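Side-chain contacts in polyketide biosynthesis enoyl-CoA isomerase PksI (Bacillus subtilis, PDB 4Q1K), which decarboxylates the 3-methylglutaconyl group tethered to the synthase PksL to 3-methylcrotonyl, a step in making the antibiotic bacillaene: residues K99-D103 against N104-L108; D236-P239 against R240-Q244. The protein carries 1 engineered substitution. All coordinates share one frame; numbering follows the deposited sequence.

Contact 1 of 2, residues K99-D103 against N104-L108; sequences KFTDD and NLYSL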
loop_
_atom_site.group_PDB
_atom_site.type_symbol
_atom_site.label_atom_id
_atom_site.label_comp_id
_atom_site.label_asym_id
_atom_site.label_seq_id
_atom_site.Cartn_x
_atom_site.Cartn_y
_atom_site.Cartn_z
ATOM N N LYS B 99 -23.057 18.200 13.783
ATOM C CA LYS B 99 -22.399 17.416 12.737
ATOM C C LYS B 99 -20.944 17.170 13.191
ATOM O O LYS B 99 -20.421 17.918 14.057
ATOM C CB LYS B 99 -22.426 18.130 11.392
ATOM C CG LYS B 99 -23.671 18.910 11.045
ATOM C CD LYS B 99 -23.651 19.301 9.573
ATOM C CE LYS B 99 -22.424 20.122 9.220
ATOM N NZ LYS B 99 -22.429 21.484 9.834
ATOM N N PHE B 100 -20.287 16.136 12.640
ATOM C CA PHE B 100 -18.931 15.776 13.148
ATOM C C PHE B 100 -17.911 16.863 12.874
ATOM O O PHE B 100 -16.910 16.966 13.563
ATOM C CB PHE B 100 -18.485 14.383 12.575
ATOM C CG PHE B 100 -17.911 14.431 11.167
ATOM C CD1 PHE B 100 -16.612 14.849 10.957
ATOM C CD2 PHE B 100 -18.632 13.933 10.054
ATOM C CE1 PHE B 100 -16.075 14.849 9.643
ATOM C CE2 PHE B 100 -18.089 13.908 8.779
ATOM C CZ PHE B 100 -16.810 14.404 8.556
ATOM N N THR B 101 -18.171 17.690 11.863
ATOM C CA THR B 101 -17.278 18.794 11.535
ATOM C C THR B 101 -17.421 20.000 12.511
ATOM O O THR B 101 -16.612 20.910 12.396
ATOM C CB THR B 101 -17.507 19.303 10.098
ATOM O OG1 THR B 101 -18.909 19.481 9.910
ATOM C CG2 THR B 101 -17.055 18.324 9.092
ATOM N N ASP B 102 -18.349 19.976 13.484
ATOM C CA ASP B 102 -18.592 21.125 14.365
ATOM C C ASP B 102 -17.350 21.508 15.158
ATOM O O ASP B 102 -17.010 22.689 15.299
ATOM C CB ASP B 102 -19.806 20.920 15.280
ATOM C CG ASP B 102 -21.139 21.070 14.527
ATOM O OD1 ASP B 102 -21.176 21.529 13.362
ATOM O OD2 ASP B 102 -22.153 20.708 15.097
ATOM N N ASP B 103 -16.647 20.509 15.663
ATOM C CA ASP B 103 -15.421 20.765 16.371
ATOM C C ASP B 103 -14.505 19.890 15.583
ATOM O O ASP B 103 -14.838 18.751 15.325
ATOM C CB ASP B 103 -15.525 20.247 17.818
ATOM C CG ASP B 103 -16.266 21.226 18.741
ATOM O OD1 ASP B 103 -15.843 22.402 18.869
ATOM O OD2 ASP B 103 -17.275 20.811 19.337
ATOM N N ASN B 104 -13.409 20.417 15.089
ATOM C CA ASN B 104 -12.588 19.539 14.298
ATOM C C ASN B 104 -11.430 19.040 15.182
ATOM O O ASN B 104 -10.578 19.818 15.583
ATOM C CB ASN B 104 -12.095 20.214 13.023
ATOM C CG ASN B 104 -11.027 19.409 12.344
ATOM O OD1 ASN B 104 -10.617 18.345 12.856
ATOM N ND2 ASN B 104 -10.539 19.902 11.230
ATOM N N LEU B 105 -11.462 17.774 15.562
ATOM C CA LEU B 105 -10.371 17.207 16.290
ATOM C C LEU B 105 -9.664 16.247 15.328
ATOM O O LEU B 105 -8.520 15.918 15.535
ATOM C CB LEU B 105 -10.849 16.441 17.524
ATOM C CG LEU B 105 -11.714 17.252 18.494
ATOM C CD1 LEU B 105 -12.434 16.379 19.531
ATOM C CD2 LEU B 105 -10.757 18.237 19.167
ATOM N N TYR B 106 -10.343 15.796 14.271
ATOM C CA TYR B 106 -9.746 14.719 13.440
ATOM C C TYR B 106 -8.455 15.151 12.775
ATOM O O TYR B 106 -7.553 14.339 12.617
ATOM C CB TYR B 106 -10.708 14.214 12.337
ATOM C CG TYR B 106 -11.398 15.290 11.544
ATOM C CD1 TYR B 106 -12.609 15.831 12.007
ATOM C CD2 TYR B 106 -10.890 15.712 10.300
ATOM C CE1 TYR B 106 -13.262 16.807 11.299
ATOM C CE2 TYR B 106 -11.531 16.697 9.595
ATOM C CZ TYR B 106 -12.735 17.221 10.120
ATOM O OH TYR B 106 -13.401 18.207 9.458
ATOM N N SER B 107 -8.353 16.425 12.414
ATOM C CA SER B 107 -7.214 16.836 11.583
ATOM C C SER B 107 -6.169 17.621 12.387
ATOM O O SER B 107 -5.287 18.219 11.828
ATOM C CB SER B 107 -7.650 17.636 10.381
ATOM O OG SER B 107 -8.192 18.895 10.726
ATOM N N LEU B 108 -6.283 17.629 13.715
ATOM C CA LEU B 108 -5.270 18.313 14.511
ATOM C C LEU B 108 -3.840 17.982 14.115
ATOM O O LEU B 108 -3.014 18.918 14.036
ATOM C CB LEU B 108 -5.405 17.971 16.021
ATOM C CG LEU B 108 -6.684 18.547 16.714
ATOM C CD1 LEU B 108 -6.835 17.893 18.073
ATOM C CD2 LEU B 108 -6.602 20.057 16.845
HETATM O O HOH W 1 -13.983 16.501 15.061
#

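Contact 2 of 2, residues D236-P239 against R240-Q244; sequences DQLP and RVIEQ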
loop_
_atom_site.group_PDB
_atom_site.type_symbol
_atom_site.label_atom_id
_atom_site.label_comp_id
_atom_site.label_asym_id
_atom_site.label_seq_id
_atom_site.Cartn_x
_atom_site.Cartn_y
_atom_site.Cartn_z
ATOM N N ASP B 236 -4.698 18.858 0.648
ATOM C CA ASP B 236 -5.445 19.202 -0.527
ATOM C C ASP B 236 -6.714 18.372 -0.696
ATOM O O ASP B 236 -7.725 18.910 -1.103
ATOM C CB ASP B 236 -4.551 19.036 -1.744
ATOM C CG ASP B 236 -5.264 19.393 -3.042
ATOM O OD1 ASP B 236 -5.741 20.546 -3.198
ATOM O OD2 ASP B 236 -5.391 18.490 -3.906
ATOM N N GLN B 237 -6.619 17.059 -0.441
ATOM C CA GLN B 237 -7.690 16.102 -0.748
ATOM C C GLN B 237 -8.715 15.926 0.349
ATOM O O GLN B 237 -9.873 15.570 0.024
ATOM C CB GLN B 237 -7.135 14.772 -1.166
ATOM C CG GLN B 237 -6.360 14.821 -2.507
ATOM C CD GLN B 237 -5.594 13.518 -2.725
ATOM O OE1 GLN B 237 -6.040 12.464 -2.297
ATOM N NE2 GLN B 237 -4.427 13.587 -3.281
ATOM N N LEU B 238 -8.368 16.249 1.602
ATOM C CA LEU B 238 -9.237 15.958 2.696
ATOM C C LEU B 238 -10.622 16.721 2.710
ATOM O O LEU B 238 -11.683 16.100 3.011
ATOM C CB LEU B 238 -8.458 16.121 4.018
ATOM C CG LEU B 238 -9.302 15.797 5.274
ATOM C CD1 LEU B 238 -9.794 14.316 5.276
ATOM C CD2 LEU B 238 -8.431 16.125 6.463
ATOM N N PRO B 239 -10.647 18.033 2.356
ATOM C CA PRO B 239 -11.934 18.755 2.425
ATOM C C PRO B 239 -13.021 18.084 1.591
ATOM O O PRO B 239 -14.164 17.953 2.038
ATOM C CB PRO B 239 -11.605 20.104 1.743
ATOM C CG PRO B 239 -10.141 20.360 2.074
ATOM C CD PRO B 239 -9.514 18.964 2.091
ATOM N N ARG B 240 -12.674 17.598 0.406
ATOM C CA ARG B 240 -13.719 17.028 -0.405
ATOM C C ARG B 240 -14.249 15.721 0.161
ATOM O O ARG B 240 -15.420 15.419 -0.003
ATOM C CB ARG B 240 -13.126 16.790 -1.779
ATOM C CG ARG B 240 -14.092 16.190 -2.763
ATOM C CD ARG B 240 -13.369 15.801 -4.075
ATOM N NE ARG B 240 -14.200 14.954 -4.954
ATOM C CZ ARG B 240 -15.322 15.358 -5.568
ATOM N NH1 ARG B 240 -15.764 16.607 -5.418
ATOM N NH2 ARG B 240 -16.022 14.513 -6.325
ATOM N N VAL B 241 -13.372 14.896 0.778
ATOM C CA VAL B 241 -13.804 13.691 1.422
ATOM C C VAL B 241 -14.660 13.984 2.618
ATOM O O VAL B 241 -15.639 13.324 2.803
ATOM C CB VAL B 241 -12.597 12.674 1.696
ATOM C CG1 VAL B 241 -13.163 11.378 2.286
ATOM C CG2 VAL B 241 -11.923 12.382 0.364
ATOM N N ILE B 242 -14.342 15.033 3.384
ATOM C CA ILE B 242 -15.164 15.466 4.530
ATOM C C ILE B 242 -16.586 15.805 4.023
ATOM O O ILE B 242 -17.577 15.375 4.633
ATOM C CB ILE B 242 -14.493 16.666 5.236
ATOM C CG1 ILE B 242 -13.193 16.175 5.961
ATOM C CG2 ILE B 242 -15.412 17.251 6.285
ATOM C CD1 ILE B 242 -13.427 15.028 6.956
ATOM N N GLU B 243 -16.662 16.471 2.873
ATOM C CA GLU B 243 -18.010 16.860 2.304
ATOM C C GLU B 243 -18.711 15.521 1.901
ATOM O O GLU B 243 -19.895 15.354 2.162
ATOM C CB GLU B 243 -17.869 17.675 1.031
ATOM C CG GLU B 243 -17.278 19.084 1.049
ATOM C CD GLU B 243 -17.099 19.694 -0.396
ATOM O OE1 GLU B 243 -17.853 19.344 -1.350
ATOM O OE2 GLU B 243 -16.182 20.542 -0.592
ATOM N N GLN B 244 -18.017 14.583 1.241
ATOM C CA GLN B 244 -18.639 13.285 0.947
ATOM C C GLN B 244 -19.125 12.520 2.194
ATOM O O GLN B 244 -20.211 11.952 2.213
ATOM C CB GLN B 244 -17.649 12.443 0.140
ATOM C CG GLN B 244 -17.447 13.089 -1.184
ATOM C CD GLN B 244 -16.329 12.485 -1.966
ATOM O OE1 GLN B 244 -15.379 11.867 -1.452
ATOM N NE2 GLN B 244 -16.399 12.711 -3.237
HETATM O O HOH W 2 -10.462 18.483 -1.522
#

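Contact 1 of 2, residues K99-D103 against N104-L108
F100 (chi1 82°) and Y106 (chi1 47°) each hold CG between the backbone N and the carbonyl carbon. These torsions turn the two rings into the same bend of the loop. F100 brings the edge carrying CE1 toward the face of Y106 in an offset edge-to-face pair. The centroids are 5.7 Å apart and the planes stand at 67°. The nearest atoms are F100 CE1 and Y106 CE1, at 3.8 Å. T101 fills in alongside. Its methyl CG2 lies over the rim of one F100 face and also reaches Y106 OH at 3.7 Å.

N104 lies over the Y106 ring, with OD1 3.2 Å above the ring plane and over the ring centre. The same oxygen takes a hydrogen bond from S107 N at 3.0 Å, in the carbonyl plane and on a lone pair. This is an Asx motif. N104 ND2 donates to S107 OG, which in turn bonds D111 OD2. The N104 amide is thus held at both ends.

The loop joins helix 87-94 to helix 108-111 of the crotonase-like fold. Edge-to-face and methyl contacts place F100, whose ring meets that of H249, the active-site residue, while two hydrogen bonds to S107 fix the rotation of the N104 amide, whose OD1 faces the Y106 ring.

Contact 2 of 2, residues D236-P239 against R240-Q244
I242 lies one helical turn beyond L238, and its side chain runs back over that residue. I242 CB starts beside the backbone, 3.5 Å from P239 O. CG1 goes on to L238 O at 3.3 Å and to the methyl L238 CD1 at 3.9 Å. CD1, at the tip, ends 4.1 Å from L238 CD1. L238 meets it because its CG is anti to the backbone N (chi1 -179°), which turns the branched end back toward I242, although CB itself points away. Under these apolar groups I242 N donates to L238 O at 2.9 Å.

The motif is a proline kink within helix 220-252, part of the C-terminal helical region of the crotonase fold. P239 has no N-H to give to the turn before, and the helix bends there. A water enters the opened turn. It donates to D236 O at 2.8 Å and accepts from R240 N at 3.1 Å, so it bridges the two backbone groups that a regular helix would join directly. The same water makes a weak bond to Q237 O.

The I242 bond is followed by the next in the series, E243 N to P239 O at 3.0 Å, and E243 CG rests near that oxygen. L238 and V241 both pack on F163; L238 also meets F134, and V241 also meets T162 and H229 of a second subunit.

Contact 1 lies in the loop 99-108 and contact 2 on helix 220-252, with their centres 13 Å apart. I242 joins them. Its CG2 touches T101 CG2 at 3.4 Å. Its CD1 reaches Y106 CE2 at 3.7 Å and F100 CE1 at 3.8 Å, so the ring pair of contact 1 rests on the tip of that residue. Helix 220-252 also carries the active-site H249. The F100 side chain is about 3 Å from that of H249, and the I242 side chain about 9 Å. Contact 1 is therefore the nearer to the active site. On the contact 2 side, the V241 side chain is about 4 Å from a bound glycerol, probably from the crystallisation liquor.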